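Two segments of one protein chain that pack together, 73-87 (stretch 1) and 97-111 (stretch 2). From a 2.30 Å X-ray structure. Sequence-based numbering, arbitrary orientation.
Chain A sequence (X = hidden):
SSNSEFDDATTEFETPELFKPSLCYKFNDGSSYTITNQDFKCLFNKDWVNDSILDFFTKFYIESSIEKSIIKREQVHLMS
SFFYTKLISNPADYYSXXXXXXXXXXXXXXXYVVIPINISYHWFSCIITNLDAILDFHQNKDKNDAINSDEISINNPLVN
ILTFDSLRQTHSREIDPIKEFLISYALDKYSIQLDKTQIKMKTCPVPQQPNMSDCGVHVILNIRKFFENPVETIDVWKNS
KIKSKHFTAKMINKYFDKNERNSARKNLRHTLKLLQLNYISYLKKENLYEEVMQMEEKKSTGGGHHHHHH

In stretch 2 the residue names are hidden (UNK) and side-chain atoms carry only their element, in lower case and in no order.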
# COMPACT_ATOMS: atom_id res chain seq x y z
N ARG A 73 0.67 -3.56 -15.62
CA ARG A 73 1.39 -4.29 -14.58
C ARG A 73 2.81 -3.76 -14.39
O ARG A 73 3.28 -3.63 -13.26
CB ARG A 73 1.43 -5.78 -14.92
CG ARG A 73 2.12 -6.62 -13.85
CD ARG A 73 1.95 -8.12 -14.06
NE ARG A 73 0.55 -8.52 -14.04
CZ ARG A 73 -0.17 -8.70 -12.93
NH1 ARG A 73 0.38 -8.50 -11.74
NH2 ARG A 73 -1.45 -9.07 -13.02
N GLU A 74 3.51 -3.47 -15.48
CA GLU A 74 4.90 -3.06 -15.39
C GLU A 74 5.09 -1.65 -14.83
O GLU A 74 6.24 -1.26 -14.60
CB GLU A 74 5.56 -3.15 -16.77
CG GLU A 74 4.85 -2.36 -17.86
CD GLU A 74 3.97 -3.23 -18.78
OE1 GLU A 74 3.19 -4.08 -18.27
OE2 GLU A 74 4.07 -3.04 -20.01
N GLN A 75 4.02 -0.89 -14.59
CA GLN A 75 4.14 0.47 -14.07
C GLN A 75 4.18 0.55 -12.55
O GLN A 75 4.51 1.62 -12.02
CB GLN A 75 2.99 1.33 -14.58
CG GLN A 75 2.93 1.48 -16.09
CD GLN A 75 1.72 2.27 -16.55
OE1 GLN A 75 0.67 2.27 -15.91
NE2 GLN A 75 1.88 2.98 -17.67
N VAL A 76 3.86 -0.54 -11.84
CA VAL A 76 3.65 -0.50 -10.39
C VAL A 76 4.49 -1.59 -9.73
O VAL A 76 4.54 -2.72 -10.22
CB VAL A 76 2.15 -0.68 -10.04
CG1 VAL A 76 1.65 -2.03 -10.54
CG2 VAL A 76 1.91 -0.55 -8.53
N HIS A 77 5.14 -1.25 -8.62
CA HIS A 77 5.77 -2.23 -7.74
C HIS A 77 5.22 -2.05 -6.32
O HIS A 77 5.35 -0.97 -5.74
CB HIS A 77 7.28 -2.09 -7.74
CG HIS A 77 7.98 -3.26 -7.11
ND1 HIS A 77 8.10 -3.41 -5.74
CD2 HIS A 77 8.58 -4.34 -7.66
CE1 HIS A 77 8.76 -4.53 -5.48
NE2 HIS A 77 9.05 -5.11 -6.63
N LEU A 78 4.62 -3.12 -5.78
CA LEU A 78 4.03 -3.10 -4.45
C LEU A 78 4.97 -3.79 -3.48
O LEU A 78 5.27 -4.97 -3.64
CB LEU A 78 2.66 -3.79 -4.44
CG LEU A 78 2.04 -4.04 -3.06
CD1 LEU A 78 1.79 -2.73 -2.30
CD2 LEU A 78 0.75 -4.83 -3.16
N MET A 79 5.45 -3.05 -2.49
CA MET A 79 6.21 -3.64 -1.41
C MET A 79 5.26 -4.18 -0.36
O MET A 79 4.24 -3.56 -0.04
CB MET A 79 7.14 -2.61 -0.77
CG MET A 79 8.23 -2.10 -1.69
SD MET A 79 9.39 -3.42 -2.07
CE MET A 79 10.73 -2.46 -2.75
N SER A 80 5.58 -5.35 0.19
CA SER A 80 4.87 -5.77 1.38
C SER A 80 5.24 -4.86 2.55
O SER A 80 6.30 -4.21 2.56
CB SER A 80 5.18 -7.23 1.72
OG SER A 80 6.27 -7.31 2.61
N SER A 81 4.36 -4.83 3.56
CA SER A 81 4.62 -3.98 4.73
C SER A 81 5.92 -4.34 5.43
O SER A 81 6.50 -3.48 6.11
CB SER A 81 3.47 -4.09 5.72
OG SER A 81 3.36 -5.41 6.22
N PHE A 82 6.41 -5.57 5.29
CA PHE A 82 7.64 -5.94 5.97
C PHE A 82 8.89 -5.32 5.35
O PHE A 82 9.93 -5.31 6.01
CB PHE A 82 7.78 -7.46 6.02
CG PHE A 82 6.74 -8.13 6.86
CD1 PHE A 82 5.54 -8.54 6.30
CD2 PHE A 82 6.93 -8.31 8.22
CE1 PHE A 82 4.57 -9.15 7.07
CE2 PHE A 82 5.96 -8.92 9.00
CZ PHE A 82 4.78 -9.34 8.42
N PHE A 83 8.80 -4.78 4.13
CA PHE A 83 9.97 -4.14 3.53
C PHE A 83 10.49 -2.99 4.40
O PHE A 83 11.67 -2.97 4.78
CB PHE A 83 9.64 -3.64 2.12
CG PHE A 83 10.71 -2.74 1.54
CD1 PHE A 83 11.86 -3.28 1.00
CD2 PHE A 83 10.55 -1.37 1.54
CE1 PHE A 83 12.84 -2.46 0.46
CE2 PHE A 83 11.53 -0.54 1.01
CZ PHE A 83 12.68 -1.09 0.47
N TYR A 84 9.63 -2.01 4.70
CA TYR A 84 10.11 -0.86 5.46
C TYR A 84 10.66 -1.29 6.81
O TYR A 84 11.72 -0.82 7.24
CB TYR A 84 9.00 0.18 5.64
CG TYR A 84 9.44 1.41 6.39
CD1 TYR A 84 9.33 1.49 7.78
CD2 TYR A 84 9.95 2.51 5.71
CE1 TYR A 84 9.72 2.61 8.47
CE2 TYR A 84 10.35 3.64 6.39
CZ TYR A 84 10.23 3.69 7.77
OH TYR A 84 10.63 4.82 8.45
N THR A 85 9.95 -2.20 7.48
CA THR A 85 10.43 -2.69 8.77
C THR A 85 11.82 -3.31 8.64
O THR A 85 12.69 -3.11 9.50
CB THR A 85 9.43 -3.70 9.33
OG1 THR A 85 8.17 -3.04 9.50
CG2 THR A 85 9.92 -4.27 10.67
N LYS A 86 12.05 -4.08 7.57
CA LYS A 86 13.38 -4.64 7.36
C LYS A 86 14.38 -3.52 7.09
O LYS A 86 15.48 -3.52 7.65
CB LYS A 86 13.35 -5.64 6.20
CG LYS A 86 14.65 -6.41 5.98
CD LYS A 86 14.91 -7.39 7.12
CE LYS A 86 16.10 -8.29 6.81
NZ LYS A 86 16.67 -8.86 8.05
N LEU A 87 13.98 -2.55 6.26
CA LEU A 87 14.85 -1.43 5.90
C LEU A 87 15.49 -0.79 7.13
O LEU A 87 16.71 -0.57 7.15
CB LEU A 87 14.05 -0.40 5.11
CG LEU A 87 14.80 0.83 4.61
CD1 LEU A 87 15.96 0.41 3.71
CD2 LEU A 87 13.84 1.75 3.88
N UNK A 97 20.35 -4.02 4.66
CA UNK A 97 19.25 -4.76 5.29
C UNK A 97 18.33 -5.39 4.25
O UNK A 97 17.82 -6.49 4.46
c UNK A 97 19.26 -3.37 7.42
o UNK A 97 20.21 -4.03 7.82
n UNK A 97 18.87 -2.23 7.99
c UNK A 97 18.46 -3.84 6.22
N UNK A 98 18.11 -4.70 3.13
CA UNK A 98 17.14 -5.13 2.13
C UNK A 98 17.79 -5.47 0.79
O UNK A 98 17.08 -5.61 -0.21
c UNK A 98 16.63 -2.72 1.57
c UNK A 98 15.18 -3.96 3.19
c UNK A 98 16.03 -4.08 1.94
N UNK A 99 19.11 -5.61 0.74
CA UNK A 99 19.77 -5.90 -0.54
C UNK A 99 19.26 -7.20 -1.15
O UNK A 99 18.92 -7.26 -2.33
c UNK A 99 24.20 -6.11 -2.93
n UNK A 99 23.56 -5.45 -4.11
c UNK A 99 23.47 -5.79 -1.62
c UNK A 99 22.01 -6.17 -1.70
c UNK A 99 21.29 -5.95 -0.37
N UNK A 100 19.19 -8.27 -0.35
CA UNK A 100 18.63 -9.51 -0.88
C UNK A 100 17.16 -9.35 -1.22
O UNK A 100 16.68 -9.90 -2.21
c UNK A 100 18.24 -11.97 -0.33
n UNK A 100 19.99 -14.53 1.90
c UNK A 100 18.35 -13.04 0.75
c UNK A 100 19.79 -13.22 1.21
c UNK A 100 18.84 -10.65 0.12
N UNK A 101 16.44 -8.58 -0.40
CA UNK A 101 15.03 -8.30 -0.65
C UNK A 101 14.79 -7.77 -2.06
O UNK A 101 13.81 -8.15 -2.71
c UNK A 101 12.28 -7.59 1.65
c UNK A 101 14.54 -7.28 0.38
n UNK A 101 10.88 -6.80 0.08
c UNK A 101 12.61 -8.13 2.89
c UNK A 101 10.93 -7.33 1.35
c UNK A 101 12.16 -6.72 -0.41
c UNK A 101 13.05 -7.20 0.51
c UNK A 101 9.90 -7.60 2.25
c UNK A 101 11.58 -8.40 3.79
c UNK A 101 10.25 -8.14 3.46
N UNK A 102 15.64 -6.86 -2.53
CA UNK A 102 15.42 -6.17 -3.80
C UNK A 102 16.24 -6.76 -4.94
O UNK A 102 16.36 -6.14 -6.00
c UNK A 102 14.84 -4.06 -2.58
c UNK A 102 15.70 -4.66 -3.67
c UNK A 102 17.19 -4.42 -3.42
N UNK A 103 16.83 -7.94 -4.74
CA UNK A 103 17.53 -8.61 -5.83
C UNK A 103 16.57 -8.87 -6.98
O UNK A 103 15.42 -9.28 -6.78
c UNK A 103 18.15 -9.92 -5.35
o UNK A 103 18.61 -11.66 -6.96
c UNK A 103 18.98 -10.60 -6.43
n UNK A 103 20.11 -9.99 -6.79
N UNK A 104 17.04 -8.62 -8.20
CA UNK A 104 16.24 -8.85 -9.41
C UNK A 104 14.96 -8.03 -9.42
O UNK A 104 13.93 -8.48 -9.93
o UNK A 104 18.06 -10.46 -10.74
n UNK A 104 17.07 -12.41 -10.19
c UNK A 104 15.94 -10.33 -9.60
c UNK A 104 17.12 -11.08 -10.23
N UNK A 105 15.02 -6.83 -8.86
CA UNK A 105 13.99 -5.81 -9.03
C UNK A 105 14.50 -4.73 -9.96
O UNK A 105 15.70 -4.63 -10.25
c UNK A 105 13.04 -6.20 -6.71
o UNK A 105 14.77 -4.53 -7.14
c UNK A 105 13.61 -5.16 -7.69
N UNK A 106 13.58 -3.88 -10.41
CA UNK A 106 13.90 -2.81 -11.33
C UNK A 106 13.01 -1.63 -11.00
O UNK A 106 12.17 -1.20 -11.79
o UNK A 106 14.83 -1.28 -13.42
c UNK A 106 13.73 -3.30 -12.77
o UNK A 106 13.79 -2.43 -14.98
c UNK A 106 14.15 -2.26 -13.79
N UNK A 107 13.19 -1.07 -9.80
CA UNK A 107 12.22 -0.10 -9.27
C UNK A 107 12.16 1.18 -10.10
O UNK A 107 11.09 1.80 -10.20
c UNK A 107 11.06 -1.56 -6.94
c UNK A 107 12.45 -0.93 -6.84
c UNK A 107 12.77 -0.51 -5.41
c UNK A 107 12.55 0.25 -7.82
N UNK A 108 13.28 1.60 -10.69
CA UNK A 108 13.28 2.86 -11.42
C UNK A 108 12.61 2.76 -12.79
O UNK A 108 12.52 3.77 -13.48
c UNK A 108 14.71 3.40 -11.56
c UNK A 108 15.05 3.40 -9.05
c UNK A 108 16.31 5.10 -7.95
c UNK A 108 15.56 3.95 -7.89
c UNK A 108 16.54 5.71 -9.16
c UNK A 108 16.03 5.16 -10.33
c UNK A 108 15.27 4.00 -10.29
N UNK A 109 12.13 1.59 -13.19
CA UNK A 109 11.25 1.52 -14.36
C UNK A 109 9.78 1.64 -13.97
O UNK A 109 8.91 1.62 -14.85
c UNK A 109 11.49 0.23 -15.14
o UNK A 109 11.04 -0.90 -14.41
N UNK A 110 9.48 1.78 -12.69
CA UNK A 110 8.11 1.88 -12.23
C UNK A 110 7.64 3.33 -12.16
O UNK A 110 8.37 4.22 -11.74
c UNK A 110 7.97 1.22 -10.85
c UNK A 110 8.58 -0.18 -10.78
c UNK A 110 7.82 -1.13 -11.68
n UNK A 110 7.84 -3.23 -12.91
c UNK A 110 8.65 -2.36 -12.02
N UNK A 111 6.39 3.55 -12.59
CA UNK A 111 5.73 4.83 -12.31
C UNK A 111 5.31 4.97 -10.85
O UNK A 111 5.28 6.08 -10.33
n UNK A 111 4.63 7.53 -16.48
c UNK A 111 4.50 4.97 -13.21
c UNK A 111 4.80 5.29 -14.65
c UNK A 111 3.81 6.30 -16.71
c UNK A 111 3.51 5.60 -15.40
O HOH W 1 8.73 -2.03 -15.53

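Position 97 carries two carbons, the second bearing one oxygen and one nitrogen, with CB 3.3 Å from Lys86 O. A carboxamide on one methylene is asparagine. Asn97 ND2 donates to Leu87 O at 2.9 Å and 170°, a nearly straight bond to the backbone carbonyl of Leu87, a helical residue.

Position 98 has one carbon carrying two more, a beta-branched hydrocarbon with CB 3.9 Å from Phe83 CE1; it is valine. CG1 of Val98 lies 3.6 Å from Leu87 N and CG2 3.9 Å from Leu87 CD1, so the side chain fills the space beside one flank of that helix.

Positions 99 and 100 each show four carbons in a row ending in nitrogen, the pattern of lysine. Lys99 and Lys100 are exposed and do not touch stretch 1.

At position 101 one carbon leads to fused five- and six-membered rings holding eight carbons and one nitrogen, and these rings lie against Ser80, Phe82 and Phe83. An indole is tryptophan. Phe83 CA sits over one face of Trp101, 4.1 Å from the six-membered ring centroid, while the edge of the Phe83 ring points toward the face of the five-membered ring, centroids 5.2 Å apart and planes at 65°. At the indole edge, Phe82 CB lies 3.6 Å from Trp101 CH2 and Ser80 OG 3.7 Å from Trp101 CZ2; the same Ser80 OG caps Phe82 N at 3.2 Å.

Position 102 again has three carbons forked at the first, one of them 4.0 Å from Phe83 CE1: valine. That carbon is CG1 of Val102, and a type I turn from Lys100 ends at the next residue.

Positions 103 and 104 each have two carbons, the second with one oxygen and one nitrogen. Both are asparagine, and neither Asn103 nor Asn104 reaches stretch 1.

Position 105 has one carbon carrying an oxygen and a carbon, the latter 4.1 Å from His77 NE2, hence threonine. Thr105 OG1 donates to Val102 O at 2.5 Å, tying together the ends of a type II turn.

Position 106 has two carbons, the second with two oxygens: aspartate, without contact across the stretches.

Position 107 has four carbons forked at the second, with one terminal carbon over a face of the His77 ring, a leucine. Leu107 CD2 is that carbon, 3.6 Å from the ring centroid, and CD1 meets Met79 CE at 3.9 Å.

Position 108, one carbon and a six-carbon ring, is phenylalanine, out of reach of stretch 1. Position 109, one carbon and one oxygen, with its backbone O 3.9 Å from Glu74 O, is serine; Ser109 OG and Glu74 O each accept from water 1 at 2.8 Å.

Position 110 has four carbons in a row ending in a nitrogen 3.0 Å from Glu74 O, which makes it lysine. Lys110 NZ donates that bond, and its CG packs 3.8 Å from His77 CB. Position 111 repeats the chain of four carbons and a nitrogen, with its backbone N 2.8 Å from Gln75 O; it too is lysine. The bond from Lys111 N is weak.

The contact buries 877 Å². Apolar packing around Trp101, Val98 and Leu107 occupies its middle, while polar bonds to the carbonyls of Glu74, Gln75 and Leu87 fasten its ends.

Stretch 2, residues 97-111: NVKKWVNNTDLFSKK
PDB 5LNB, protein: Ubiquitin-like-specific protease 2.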